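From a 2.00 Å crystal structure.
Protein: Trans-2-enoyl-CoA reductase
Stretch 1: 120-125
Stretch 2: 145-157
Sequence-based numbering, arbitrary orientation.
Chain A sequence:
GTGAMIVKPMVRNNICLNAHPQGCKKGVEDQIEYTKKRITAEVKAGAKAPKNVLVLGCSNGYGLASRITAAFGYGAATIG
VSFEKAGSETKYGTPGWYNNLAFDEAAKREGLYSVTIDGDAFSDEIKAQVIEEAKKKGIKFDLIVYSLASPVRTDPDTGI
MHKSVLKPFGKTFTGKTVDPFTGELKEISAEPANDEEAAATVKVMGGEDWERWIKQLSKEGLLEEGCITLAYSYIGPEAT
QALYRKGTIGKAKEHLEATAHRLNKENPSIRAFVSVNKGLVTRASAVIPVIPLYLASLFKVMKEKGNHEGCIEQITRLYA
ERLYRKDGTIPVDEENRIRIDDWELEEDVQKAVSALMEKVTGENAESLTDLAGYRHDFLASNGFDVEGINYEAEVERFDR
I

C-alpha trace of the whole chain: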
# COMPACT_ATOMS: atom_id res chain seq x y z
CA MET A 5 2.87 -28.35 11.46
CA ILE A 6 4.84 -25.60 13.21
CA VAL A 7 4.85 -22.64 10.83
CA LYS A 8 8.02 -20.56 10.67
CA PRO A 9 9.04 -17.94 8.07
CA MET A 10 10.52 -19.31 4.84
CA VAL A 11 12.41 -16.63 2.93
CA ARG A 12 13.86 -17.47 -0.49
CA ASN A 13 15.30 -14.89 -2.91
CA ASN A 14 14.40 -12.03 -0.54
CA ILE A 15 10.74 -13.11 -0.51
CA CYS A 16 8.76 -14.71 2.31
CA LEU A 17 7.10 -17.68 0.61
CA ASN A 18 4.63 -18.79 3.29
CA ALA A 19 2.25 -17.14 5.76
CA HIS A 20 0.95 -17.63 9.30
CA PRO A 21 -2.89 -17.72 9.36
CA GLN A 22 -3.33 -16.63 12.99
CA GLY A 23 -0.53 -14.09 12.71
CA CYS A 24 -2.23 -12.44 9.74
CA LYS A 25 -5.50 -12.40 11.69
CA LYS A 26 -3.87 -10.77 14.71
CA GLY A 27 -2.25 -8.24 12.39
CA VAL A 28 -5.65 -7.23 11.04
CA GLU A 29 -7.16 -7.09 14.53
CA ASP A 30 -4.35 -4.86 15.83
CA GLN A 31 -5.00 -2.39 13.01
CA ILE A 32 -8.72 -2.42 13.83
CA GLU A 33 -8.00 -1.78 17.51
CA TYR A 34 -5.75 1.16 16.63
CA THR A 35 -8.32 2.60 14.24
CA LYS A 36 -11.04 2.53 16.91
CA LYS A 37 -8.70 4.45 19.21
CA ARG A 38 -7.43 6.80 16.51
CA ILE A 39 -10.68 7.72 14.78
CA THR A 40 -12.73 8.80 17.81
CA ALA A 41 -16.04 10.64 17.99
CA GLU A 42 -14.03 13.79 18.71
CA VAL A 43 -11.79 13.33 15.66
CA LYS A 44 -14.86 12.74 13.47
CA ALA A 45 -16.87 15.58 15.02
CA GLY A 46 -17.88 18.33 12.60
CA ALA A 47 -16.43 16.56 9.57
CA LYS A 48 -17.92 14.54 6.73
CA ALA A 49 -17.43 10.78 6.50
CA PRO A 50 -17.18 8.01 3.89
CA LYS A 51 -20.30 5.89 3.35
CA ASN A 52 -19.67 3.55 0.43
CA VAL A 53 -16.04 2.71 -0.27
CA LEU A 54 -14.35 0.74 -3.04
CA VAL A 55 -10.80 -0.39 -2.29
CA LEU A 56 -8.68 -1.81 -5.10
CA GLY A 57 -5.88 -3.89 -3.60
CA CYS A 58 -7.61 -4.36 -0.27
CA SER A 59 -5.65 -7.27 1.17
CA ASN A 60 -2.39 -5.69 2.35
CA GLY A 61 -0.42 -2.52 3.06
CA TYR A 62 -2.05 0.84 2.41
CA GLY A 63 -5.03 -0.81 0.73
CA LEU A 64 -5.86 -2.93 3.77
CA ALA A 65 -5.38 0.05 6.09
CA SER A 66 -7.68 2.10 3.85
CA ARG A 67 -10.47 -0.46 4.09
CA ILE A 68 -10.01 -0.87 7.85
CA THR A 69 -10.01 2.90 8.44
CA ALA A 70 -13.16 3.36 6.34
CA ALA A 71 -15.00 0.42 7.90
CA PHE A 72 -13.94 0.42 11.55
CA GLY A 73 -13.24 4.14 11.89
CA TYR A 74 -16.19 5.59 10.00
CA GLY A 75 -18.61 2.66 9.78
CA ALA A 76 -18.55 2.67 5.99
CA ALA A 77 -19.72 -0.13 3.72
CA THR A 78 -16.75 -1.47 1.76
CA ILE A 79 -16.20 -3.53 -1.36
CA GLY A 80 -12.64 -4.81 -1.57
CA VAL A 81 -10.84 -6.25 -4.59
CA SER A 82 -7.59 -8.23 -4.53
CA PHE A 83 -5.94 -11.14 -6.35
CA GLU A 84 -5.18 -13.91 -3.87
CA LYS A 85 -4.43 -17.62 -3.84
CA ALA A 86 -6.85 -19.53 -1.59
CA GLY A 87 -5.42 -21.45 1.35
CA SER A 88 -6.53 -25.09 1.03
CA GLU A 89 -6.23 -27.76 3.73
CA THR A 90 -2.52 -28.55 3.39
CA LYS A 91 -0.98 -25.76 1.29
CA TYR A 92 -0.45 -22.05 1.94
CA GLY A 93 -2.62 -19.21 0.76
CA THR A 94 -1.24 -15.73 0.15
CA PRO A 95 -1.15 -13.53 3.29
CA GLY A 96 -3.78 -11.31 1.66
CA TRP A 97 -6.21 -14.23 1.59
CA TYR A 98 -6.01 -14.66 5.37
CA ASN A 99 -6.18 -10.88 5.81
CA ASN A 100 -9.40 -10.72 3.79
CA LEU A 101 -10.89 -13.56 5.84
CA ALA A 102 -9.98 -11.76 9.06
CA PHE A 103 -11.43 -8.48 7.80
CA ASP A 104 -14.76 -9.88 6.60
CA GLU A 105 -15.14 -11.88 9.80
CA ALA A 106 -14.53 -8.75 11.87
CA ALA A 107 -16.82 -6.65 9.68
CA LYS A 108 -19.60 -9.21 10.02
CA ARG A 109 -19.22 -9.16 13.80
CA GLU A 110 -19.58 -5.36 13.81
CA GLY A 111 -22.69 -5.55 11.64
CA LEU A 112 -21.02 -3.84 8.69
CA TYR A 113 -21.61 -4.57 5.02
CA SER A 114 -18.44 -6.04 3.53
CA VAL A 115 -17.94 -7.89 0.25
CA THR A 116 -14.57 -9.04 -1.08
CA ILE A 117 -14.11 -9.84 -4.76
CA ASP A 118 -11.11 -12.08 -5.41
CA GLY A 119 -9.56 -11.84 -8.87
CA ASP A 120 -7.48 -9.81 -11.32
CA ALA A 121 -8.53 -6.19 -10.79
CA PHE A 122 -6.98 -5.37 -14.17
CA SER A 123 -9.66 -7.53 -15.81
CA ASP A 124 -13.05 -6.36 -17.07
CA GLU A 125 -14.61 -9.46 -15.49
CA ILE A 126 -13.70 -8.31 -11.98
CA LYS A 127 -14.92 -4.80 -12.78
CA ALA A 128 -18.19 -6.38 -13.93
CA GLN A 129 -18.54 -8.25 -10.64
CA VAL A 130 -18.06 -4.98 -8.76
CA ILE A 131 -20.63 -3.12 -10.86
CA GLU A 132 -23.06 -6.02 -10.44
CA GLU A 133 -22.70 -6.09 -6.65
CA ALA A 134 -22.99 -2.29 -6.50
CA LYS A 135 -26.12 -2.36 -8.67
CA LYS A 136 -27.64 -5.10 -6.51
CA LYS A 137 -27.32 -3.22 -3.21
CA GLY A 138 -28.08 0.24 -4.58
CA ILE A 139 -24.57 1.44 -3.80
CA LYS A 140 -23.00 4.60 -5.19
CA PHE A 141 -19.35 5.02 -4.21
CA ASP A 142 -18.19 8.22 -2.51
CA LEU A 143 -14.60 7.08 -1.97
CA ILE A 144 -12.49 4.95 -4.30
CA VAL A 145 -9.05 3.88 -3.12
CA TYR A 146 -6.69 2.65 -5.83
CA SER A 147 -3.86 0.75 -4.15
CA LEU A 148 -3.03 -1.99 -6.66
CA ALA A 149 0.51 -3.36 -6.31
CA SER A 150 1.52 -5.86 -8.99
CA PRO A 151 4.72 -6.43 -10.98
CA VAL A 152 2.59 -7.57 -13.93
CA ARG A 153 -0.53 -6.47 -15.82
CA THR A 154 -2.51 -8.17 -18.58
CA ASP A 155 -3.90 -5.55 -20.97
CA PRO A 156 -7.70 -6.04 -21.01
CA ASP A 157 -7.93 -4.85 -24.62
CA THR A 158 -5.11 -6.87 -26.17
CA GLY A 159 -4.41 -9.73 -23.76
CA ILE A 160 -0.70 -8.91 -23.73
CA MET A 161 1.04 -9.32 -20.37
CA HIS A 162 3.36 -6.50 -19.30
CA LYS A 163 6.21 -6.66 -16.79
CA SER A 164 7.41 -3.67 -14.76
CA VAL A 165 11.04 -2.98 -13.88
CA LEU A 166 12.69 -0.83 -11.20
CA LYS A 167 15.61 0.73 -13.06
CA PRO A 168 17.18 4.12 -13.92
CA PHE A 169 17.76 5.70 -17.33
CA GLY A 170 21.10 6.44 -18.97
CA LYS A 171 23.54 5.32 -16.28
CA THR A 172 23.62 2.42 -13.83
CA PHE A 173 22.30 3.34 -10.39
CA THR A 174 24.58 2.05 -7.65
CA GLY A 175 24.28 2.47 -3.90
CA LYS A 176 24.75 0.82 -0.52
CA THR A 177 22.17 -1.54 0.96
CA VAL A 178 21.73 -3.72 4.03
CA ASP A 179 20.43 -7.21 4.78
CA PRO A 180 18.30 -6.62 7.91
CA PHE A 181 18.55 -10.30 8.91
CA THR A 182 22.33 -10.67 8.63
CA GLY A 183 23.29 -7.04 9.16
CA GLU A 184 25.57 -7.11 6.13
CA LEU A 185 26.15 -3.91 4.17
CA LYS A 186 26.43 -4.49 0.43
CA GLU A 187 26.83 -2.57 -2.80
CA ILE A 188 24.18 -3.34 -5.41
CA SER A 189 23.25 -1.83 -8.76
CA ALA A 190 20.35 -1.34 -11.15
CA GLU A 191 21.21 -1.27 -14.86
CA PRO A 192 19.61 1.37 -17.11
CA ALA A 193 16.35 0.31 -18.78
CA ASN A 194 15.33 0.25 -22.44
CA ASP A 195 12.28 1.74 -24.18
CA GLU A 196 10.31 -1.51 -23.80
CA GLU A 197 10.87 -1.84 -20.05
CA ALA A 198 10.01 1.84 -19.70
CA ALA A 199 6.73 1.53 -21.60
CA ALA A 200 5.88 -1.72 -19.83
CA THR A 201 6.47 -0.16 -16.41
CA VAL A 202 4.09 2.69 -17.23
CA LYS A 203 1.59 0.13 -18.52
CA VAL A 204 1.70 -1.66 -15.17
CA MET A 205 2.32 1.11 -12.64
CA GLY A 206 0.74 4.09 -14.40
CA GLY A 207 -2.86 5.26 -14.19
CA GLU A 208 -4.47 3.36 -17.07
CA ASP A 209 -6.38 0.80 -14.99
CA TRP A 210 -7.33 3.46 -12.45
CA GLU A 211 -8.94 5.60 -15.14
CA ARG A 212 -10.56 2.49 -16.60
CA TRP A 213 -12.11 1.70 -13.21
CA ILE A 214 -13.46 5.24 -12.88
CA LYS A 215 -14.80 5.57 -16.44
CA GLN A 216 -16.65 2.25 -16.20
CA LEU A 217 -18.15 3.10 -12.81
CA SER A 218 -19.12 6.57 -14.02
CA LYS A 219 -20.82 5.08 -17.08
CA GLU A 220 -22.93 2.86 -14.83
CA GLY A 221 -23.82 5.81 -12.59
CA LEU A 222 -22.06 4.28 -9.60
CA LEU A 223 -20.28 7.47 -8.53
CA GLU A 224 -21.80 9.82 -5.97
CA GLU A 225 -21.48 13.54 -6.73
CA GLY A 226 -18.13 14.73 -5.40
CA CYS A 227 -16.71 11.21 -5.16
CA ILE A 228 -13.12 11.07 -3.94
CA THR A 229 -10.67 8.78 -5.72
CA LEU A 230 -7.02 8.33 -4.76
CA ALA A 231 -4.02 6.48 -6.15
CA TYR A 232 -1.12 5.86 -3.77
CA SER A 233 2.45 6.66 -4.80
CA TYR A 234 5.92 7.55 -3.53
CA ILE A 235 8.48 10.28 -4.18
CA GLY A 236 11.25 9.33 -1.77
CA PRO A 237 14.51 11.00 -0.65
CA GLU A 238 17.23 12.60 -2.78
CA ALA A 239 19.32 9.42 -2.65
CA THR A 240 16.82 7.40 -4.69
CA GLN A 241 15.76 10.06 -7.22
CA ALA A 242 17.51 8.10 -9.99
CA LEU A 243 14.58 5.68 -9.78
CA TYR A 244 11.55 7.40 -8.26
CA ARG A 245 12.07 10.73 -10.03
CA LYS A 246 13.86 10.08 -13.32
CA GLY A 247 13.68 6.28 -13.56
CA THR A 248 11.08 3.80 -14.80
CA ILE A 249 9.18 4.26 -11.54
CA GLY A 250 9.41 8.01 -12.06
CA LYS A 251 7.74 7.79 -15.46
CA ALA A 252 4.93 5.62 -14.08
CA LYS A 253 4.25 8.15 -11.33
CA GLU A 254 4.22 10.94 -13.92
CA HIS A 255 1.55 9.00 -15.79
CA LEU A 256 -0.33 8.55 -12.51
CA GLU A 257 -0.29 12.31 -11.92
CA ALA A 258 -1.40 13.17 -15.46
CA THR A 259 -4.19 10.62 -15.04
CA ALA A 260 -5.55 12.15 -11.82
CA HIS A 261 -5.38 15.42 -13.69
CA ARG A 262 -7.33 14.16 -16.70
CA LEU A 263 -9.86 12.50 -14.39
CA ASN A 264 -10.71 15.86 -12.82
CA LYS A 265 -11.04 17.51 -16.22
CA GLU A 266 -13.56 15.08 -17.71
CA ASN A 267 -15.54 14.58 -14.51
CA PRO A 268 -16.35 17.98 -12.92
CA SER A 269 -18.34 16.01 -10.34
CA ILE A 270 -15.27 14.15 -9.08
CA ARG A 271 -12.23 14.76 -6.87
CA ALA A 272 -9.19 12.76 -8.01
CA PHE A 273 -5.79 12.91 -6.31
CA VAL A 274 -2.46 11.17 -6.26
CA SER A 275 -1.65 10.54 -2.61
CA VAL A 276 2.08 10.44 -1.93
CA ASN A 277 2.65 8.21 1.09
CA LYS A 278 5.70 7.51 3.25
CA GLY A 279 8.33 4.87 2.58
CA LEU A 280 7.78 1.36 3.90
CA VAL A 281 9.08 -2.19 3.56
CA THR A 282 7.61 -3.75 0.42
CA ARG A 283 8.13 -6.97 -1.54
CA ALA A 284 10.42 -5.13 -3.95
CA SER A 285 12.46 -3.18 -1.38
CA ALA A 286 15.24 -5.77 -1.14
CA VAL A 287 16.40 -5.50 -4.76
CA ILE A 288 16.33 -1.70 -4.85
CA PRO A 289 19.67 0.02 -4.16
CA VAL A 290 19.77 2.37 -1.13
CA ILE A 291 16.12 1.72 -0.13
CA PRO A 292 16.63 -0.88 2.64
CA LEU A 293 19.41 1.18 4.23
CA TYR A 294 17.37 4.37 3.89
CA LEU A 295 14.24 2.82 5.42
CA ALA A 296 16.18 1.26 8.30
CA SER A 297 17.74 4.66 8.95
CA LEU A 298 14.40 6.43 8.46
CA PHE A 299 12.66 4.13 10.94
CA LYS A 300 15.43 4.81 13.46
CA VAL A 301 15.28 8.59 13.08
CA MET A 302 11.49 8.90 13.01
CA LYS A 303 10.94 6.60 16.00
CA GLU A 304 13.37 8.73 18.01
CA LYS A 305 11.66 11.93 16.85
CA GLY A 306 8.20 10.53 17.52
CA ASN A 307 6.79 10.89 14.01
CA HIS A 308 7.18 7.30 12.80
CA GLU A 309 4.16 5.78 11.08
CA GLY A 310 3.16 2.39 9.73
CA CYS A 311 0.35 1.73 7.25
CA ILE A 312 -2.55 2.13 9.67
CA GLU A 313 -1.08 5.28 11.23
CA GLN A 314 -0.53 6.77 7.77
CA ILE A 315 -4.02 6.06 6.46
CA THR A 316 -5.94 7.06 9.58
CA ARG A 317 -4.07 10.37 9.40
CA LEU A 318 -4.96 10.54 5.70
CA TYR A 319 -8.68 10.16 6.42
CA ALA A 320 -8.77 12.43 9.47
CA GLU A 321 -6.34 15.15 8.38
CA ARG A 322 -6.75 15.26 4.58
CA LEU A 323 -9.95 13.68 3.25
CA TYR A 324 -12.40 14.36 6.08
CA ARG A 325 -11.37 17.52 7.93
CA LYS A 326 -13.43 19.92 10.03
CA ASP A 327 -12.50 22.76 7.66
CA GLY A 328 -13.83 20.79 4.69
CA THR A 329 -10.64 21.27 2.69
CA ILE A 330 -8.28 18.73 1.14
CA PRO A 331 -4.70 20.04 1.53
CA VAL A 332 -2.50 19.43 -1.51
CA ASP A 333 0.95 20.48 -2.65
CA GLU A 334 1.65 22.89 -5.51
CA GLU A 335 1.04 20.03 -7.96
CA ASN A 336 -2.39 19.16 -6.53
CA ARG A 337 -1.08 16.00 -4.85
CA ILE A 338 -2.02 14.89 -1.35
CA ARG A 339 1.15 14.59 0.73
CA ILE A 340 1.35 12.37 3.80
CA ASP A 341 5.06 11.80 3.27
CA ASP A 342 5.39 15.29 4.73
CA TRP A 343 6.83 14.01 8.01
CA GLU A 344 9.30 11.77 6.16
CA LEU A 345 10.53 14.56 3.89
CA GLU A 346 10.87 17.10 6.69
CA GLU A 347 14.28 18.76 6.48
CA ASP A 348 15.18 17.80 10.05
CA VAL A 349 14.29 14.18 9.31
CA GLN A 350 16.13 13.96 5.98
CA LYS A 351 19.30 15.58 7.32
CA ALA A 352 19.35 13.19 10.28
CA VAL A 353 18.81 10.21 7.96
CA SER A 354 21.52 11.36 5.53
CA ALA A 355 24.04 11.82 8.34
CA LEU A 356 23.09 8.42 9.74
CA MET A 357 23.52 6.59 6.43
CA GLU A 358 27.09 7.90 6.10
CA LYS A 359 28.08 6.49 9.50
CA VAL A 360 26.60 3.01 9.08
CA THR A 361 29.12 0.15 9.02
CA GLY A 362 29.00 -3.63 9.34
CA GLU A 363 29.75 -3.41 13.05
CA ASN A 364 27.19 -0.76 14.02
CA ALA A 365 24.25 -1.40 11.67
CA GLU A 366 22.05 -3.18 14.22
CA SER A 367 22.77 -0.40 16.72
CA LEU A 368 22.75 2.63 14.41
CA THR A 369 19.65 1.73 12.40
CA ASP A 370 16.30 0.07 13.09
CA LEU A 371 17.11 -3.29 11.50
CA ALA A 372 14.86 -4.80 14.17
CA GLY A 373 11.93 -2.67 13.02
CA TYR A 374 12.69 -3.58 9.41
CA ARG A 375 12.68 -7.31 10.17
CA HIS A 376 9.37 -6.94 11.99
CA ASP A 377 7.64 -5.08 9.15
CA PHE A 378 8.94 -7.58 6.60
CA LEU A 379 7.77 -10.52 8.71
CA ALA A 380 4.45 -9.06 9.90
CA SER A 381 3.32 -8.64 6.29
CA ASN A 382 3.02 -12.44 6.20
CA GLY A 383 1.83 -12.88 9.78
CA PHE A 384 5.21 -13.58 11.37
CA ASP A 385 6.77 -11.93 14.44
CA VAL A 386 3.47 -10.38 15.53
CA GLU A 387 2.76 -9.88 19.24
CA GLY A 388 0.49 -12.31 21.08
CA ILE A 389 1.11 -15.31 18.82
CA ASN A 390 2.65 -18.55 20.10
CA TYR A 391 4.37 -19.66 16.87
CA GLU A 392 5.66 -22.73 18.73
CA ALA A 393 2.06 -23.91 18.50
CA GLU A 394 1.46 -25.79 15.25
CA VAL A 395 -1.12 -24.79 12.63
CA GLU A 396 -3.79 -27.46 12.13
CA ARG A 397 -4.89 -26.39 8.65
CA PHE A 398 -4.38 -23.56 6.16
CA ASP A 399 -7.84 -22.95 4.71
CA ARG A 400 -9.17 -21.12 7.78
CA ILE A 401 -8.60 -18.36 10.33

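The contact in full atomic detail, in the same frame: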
# COMPACT_ATOMS: atom_id res chain seq x y z
N ASP A 120 -8.34 -10.81 -10.68
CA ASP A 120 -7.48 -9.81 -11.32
C ASP A 120 -8.22 -8.50 -11.53
O ASP A 120 -9.08 -8.39 -12.40
CB ASP A 120 -6.96 -10.35 -12.65
CG ASP A 120 -6.03 -9.37 -13.35
OD1 ASP A 120 -5.45 -8.50 -12.67
OD2 ASP A 120 -5.88 -9.49 -14.59
N ALA A 121 -7.87 -7.49 -10.73
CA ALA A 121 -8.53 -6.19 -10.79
C ALA A 121 -8.27 -5.45 -12.10
O ALA A 121 -8.93 -4.47 -12.42
CB ALA A 121 -8.11 -5.33 -9.61
N PHE A 122 -7.30 -5.94 -12.87
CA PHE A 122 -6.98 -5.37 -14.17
C PHE A 122 -7.95 -5.88 -15.23
O PHE A 122 -7.99 -5.37 -16.35
CB PHE A 122 -5.55 -5.72 -14.57
CG PHE A 122 -4.50 -5.05 -13.72
CD1 PHE A 122 -4.66 -3.75 -13.30
CD2 PHE A 122 -3.35 -5.74 -13.34
CE1 PHE A 122 -3.70 -3.13 -12.53
CE2 PHE A 122 -2.39 -5.12 -12.57
CZ PHE A 122 -2.56 -3.82 -12.16
N SER A 123 -8.74 -6.89 -14.87
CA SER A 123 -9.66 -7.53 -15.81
C SER A 123 -11.03 -6.87 -15.81
O SER A 123 -11.48 -6.34 -14.79
CB SER A 123 -9.79 -9.02 -15.50
OG SER A 123 -10.55 -9.24 -14.33
N ASP A 124 -11.70 -6.91 -16.96
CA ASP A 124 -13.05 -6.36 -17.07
C ASP A 124 -14.07 -7.25 -16.36
O ASP A 124 -15.16 -6.79 -16.00
CB ASP A 124 -13.44 -6.18 -18.54
CG ASP A 124 -12.74 -5.01 -19.19
OD1 ASP A 124 -12.40 -4.04 -18.48
OD2 ASP A 124 -12.52 -5.05 -20.42
N GLU A 125 -13.73 -8.52 -16.17
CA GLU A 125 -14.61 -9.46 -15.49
C GLU A 125 -14.79 -9.05 -14.03
O GLU A 125 -15.90 -9.02 -13.51
CB GLU A 125 -14.06 -10.88 -15.55
CG GLU A 125 -13.58 -11.31 -16.93
CD GLU A 125 -12.10 -11.05 -17.14
OE1 GLU A 125 -11.76 -10.07 -17.82
OE2 GLU A 125 -11.28 -11.84 -16.63
N VAL A 145 -10.47 3.96 -3.40
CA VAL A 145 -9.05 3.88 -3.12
C VAL A 145 -8.35 2.92 -4.08
O VAL A 145 -8.61 1.72 -4.08
CB VAL A 145 -8.79 3.42 -1.67
CG1 VAL A 145 -7.30 3.35 -1.39
CG2 VAL A 145 -9.48 4.37 -0.69
N TYR A 146 -7.45 3.47 -4.90
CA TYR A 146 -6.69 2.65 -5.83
C TYR A 146 -5.30 2.35 -5.27
O TYR A 146 -4.42 3.20 -5.30
CB TYR A 146 -6.57 3.35 -7.19
CG TYR A 146 -6.02 2.46 -8.28
CD1 TYR A 146 -4.65 2.36 -8.50
CD2 TYR A 146 -6.86 1.72 -9.09
CE1 TYR A 146 -4.14 1.54 -9.49
CE2 TYR A 146 -6.37 0.90 -10.09
CZ TYR A 146 -5.00 0.81 -10.29
OH TYR A 146 -4.50 0.00 -11.28
N SER A 147 -5.12 1.14 -4.76
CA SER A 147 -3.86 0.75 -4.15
C SER A 147 -3.34 -0.57 -4.71
O SER A 147 -2.81 -1.41 -3.97
CB SER A 147 -4.00 0.65 -2.63
OG SER A 147 -2.79 0.26 -2.02
N LEU A 148 -3.49 -0.77 -6.01
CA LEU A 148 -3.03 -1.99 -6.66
C LEU A 148 -1.50 -2.04 -6.72
O LEU A 148 -0.86 -1.08 -7.14
CB LEU A 148 -3.63 -2.14 -8.05
CG LEU A 148 -5.13 -2.45 -8.10
CD1 LEU A 148 -5.61 -2.58 -9.54
CD2 LEU A 148 -5.44 -3.72 -7.32
N ALA A 149 -0.94 -3.17 -6.31
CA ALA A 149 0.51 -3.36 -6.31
C ALA A 149 0.87 -4.69 -6.96
O ALA A 149 0.87 -5.73 -6.29
CB ALA A 149 1.05 -3.28 -4.90
N SER A 150 1.17 -4.65 -8.25
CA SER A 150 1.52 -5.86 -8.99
C SER A 150 2.68 -5.60 -9.94
O SER A 150 2.74 -4.54 -10.57
CB SER A 150 0.31 -6.38 -9.76
OG SER A 150 0.64 -7.54 -10.51
N PRO A 151 3.60 -6.56 -10.05
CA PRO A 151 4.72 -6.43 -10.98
C PRO A 151 4.28 -6.67 -12.42
O PRO A 151 5.02 -6.34 -13.35
CB PRO A 151 5.67 -7.55 -10.54
CG PRO A 151 4.77 -8.58 -9.95
CD PRO A 151 3.67 -7.81 -9.27
N VAL A 152 3.09 -7.23 -12.60
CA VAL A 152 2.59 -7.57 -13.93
C VAL A 152 1.15 -7.11 -14.17
O VAL A 152 0.36 -7.01 -13.24
CB VAL A 152 2.67 -9.09 -14.19
CG1 VAL A 152 4.12 -9.57 -14.15
CG2 VAL A 152 1.83 -9.86 -13.18
N ARG A 153 0.83 -6.83 -15.43
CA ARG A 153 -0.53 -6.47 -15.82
C ARG A 153 -0.88 -7.01 -17.20
O ARG A 153 -0.14 -6.79 -18.17
CB ARG A 153 -0.74 -4.96 -15.79
CG ARG A 153 -2.06 -4.52 -16.40
CD ARG A 153 -2.27 -3.02 -16.32
NE ARG A 153 -3.55 -2.61 -16.90
CZ ARG A 153 -3.68 -1.70 -17.86
NH1 ARG A 153 -2.61 -1.09 -18.35
NH2 ARG A 153 -4.88 -1.39 -18.32
N THR A 154 -2.00 -7.70 -17.29
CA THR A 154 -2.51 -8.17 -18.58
C THR A 154 -3.46 -7.14 -19.16
O THR A 154 -4.52 -6.87 -18.59
CB THR A 154 -3.24 -9.52 -18.45
OG1 THR A 154 -2.36 -10.49 -17.87
CG2 THR A 154 -3.70 -10.01 -19.81
N ASP A 155 -3.08 -6.55 -20.29
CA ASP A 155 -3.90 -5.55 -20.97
C ASP A 155 -5.25 -6.14 -21.33
O ASP A 155 -5.33 -7.13 -22.07
CB ASP A 155 -3.18 -5.04 -22.22
CG ASP A 155 -3.80 -3.77 -22.78
OD1 ASP A 155 -5.04 -3.69 -22.88
OD2 ASP A 155 -3.04 -2.84 -23.11
N PRO A 156 -6.33 -5.54 -20.81
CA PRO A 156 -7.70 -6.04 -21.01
C PRO A 156 -8.18 -5.90 -22.45
O PRO A 156 -9.17 -6.54 -22.81
CB PRO A 156 -8.53 -5.15 -20.09
CG PRO A 156 -7.74 -3.89 -19.99
CD PRO A 156 -6.31 -4.31 -20.00
N ASP A 157 -7.51 -5.08 -23.25
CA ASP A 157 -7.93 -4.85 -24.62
C ASP A 157 -7.16 -5.69 -25.63
O ASP A 157 -7.64 -5.93 -26.74
CB ASP A 157 -7.81 -3.36 -24.98
CG ASP A 157 -8.78 -2.49 -24.21
OD1 ASP A 157 -9.84 -3.01 -23.79
OD2 ASP A 157 -8.49 -1.29 -24.02
O HOH W 1 -6.37 -8.19 -17.03
O HOH W 2 -3.08 -8.82 -15.15
O HOH W 3 -6.58 -2.77 -16.85

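Residues 120-125 begin with a type I beta turn from Asp120 to Ser123 and then enter a helix at Asp124. The turn is closed by Ser123 N donating to Asp120 O at 2.9 Å. Ser123 OG donates to the same Asp120 O at 2.6 Å, and Ser123 is the N-cap of the helix. Residues 145-157 leave one strand after Tyr146, cross a loop and form a short strand at 152-154. The CA atoms of Phe122 and Arg153 are 6.7 Å apart.

No direct hydrogen bond joins the two stretches. The contact rests on apolar packing and on water bridges.

Phe122 is buried and is the center of the contact. Its CB points toward the second stretch, and chi1 is in the m well. Arg153 CG lies over one face of the Phe122 ring, 3.8 Å from its centroid, in a CH-pi contact. The extended arginine chain, t at chi1 to chi3, presents its aliphatic part to the aromatic face. Near the ring plane, Val152 O is 3.4 Å from Phe122 CE2, and Tyr146 OH is 3.5 Å from Phe122 CE1. Leu148 CD1 packs 3.6 Å from Phe122 CE1 and 3.7 Å from Ala121 CB. The small methyl of Ala121 thus shares a leucine with the larger ring. Pro156 CB packs 3.8 Å from Phe122 O.

Water 1 donates to Asp120 OD2 and Thr154 O, both at 2.8 Å. Water 2 donates to Asp120 OD2 at 2.9 Å and accepts from Thr154 N at 2.6 Å. One carboxylate oxygen therefore reaches both backbone polar groups of Thr154 through water. The other, Asp120 OD1, accepts from Phe122 N at 3.2 Å. Water 3 accepts from Arg153 NH2 at 2.6 Å and donates to Phe122 O at 3.0 Å. Arg153 thus packs CG on the Phe122 ring and reaches Phe122 O through water.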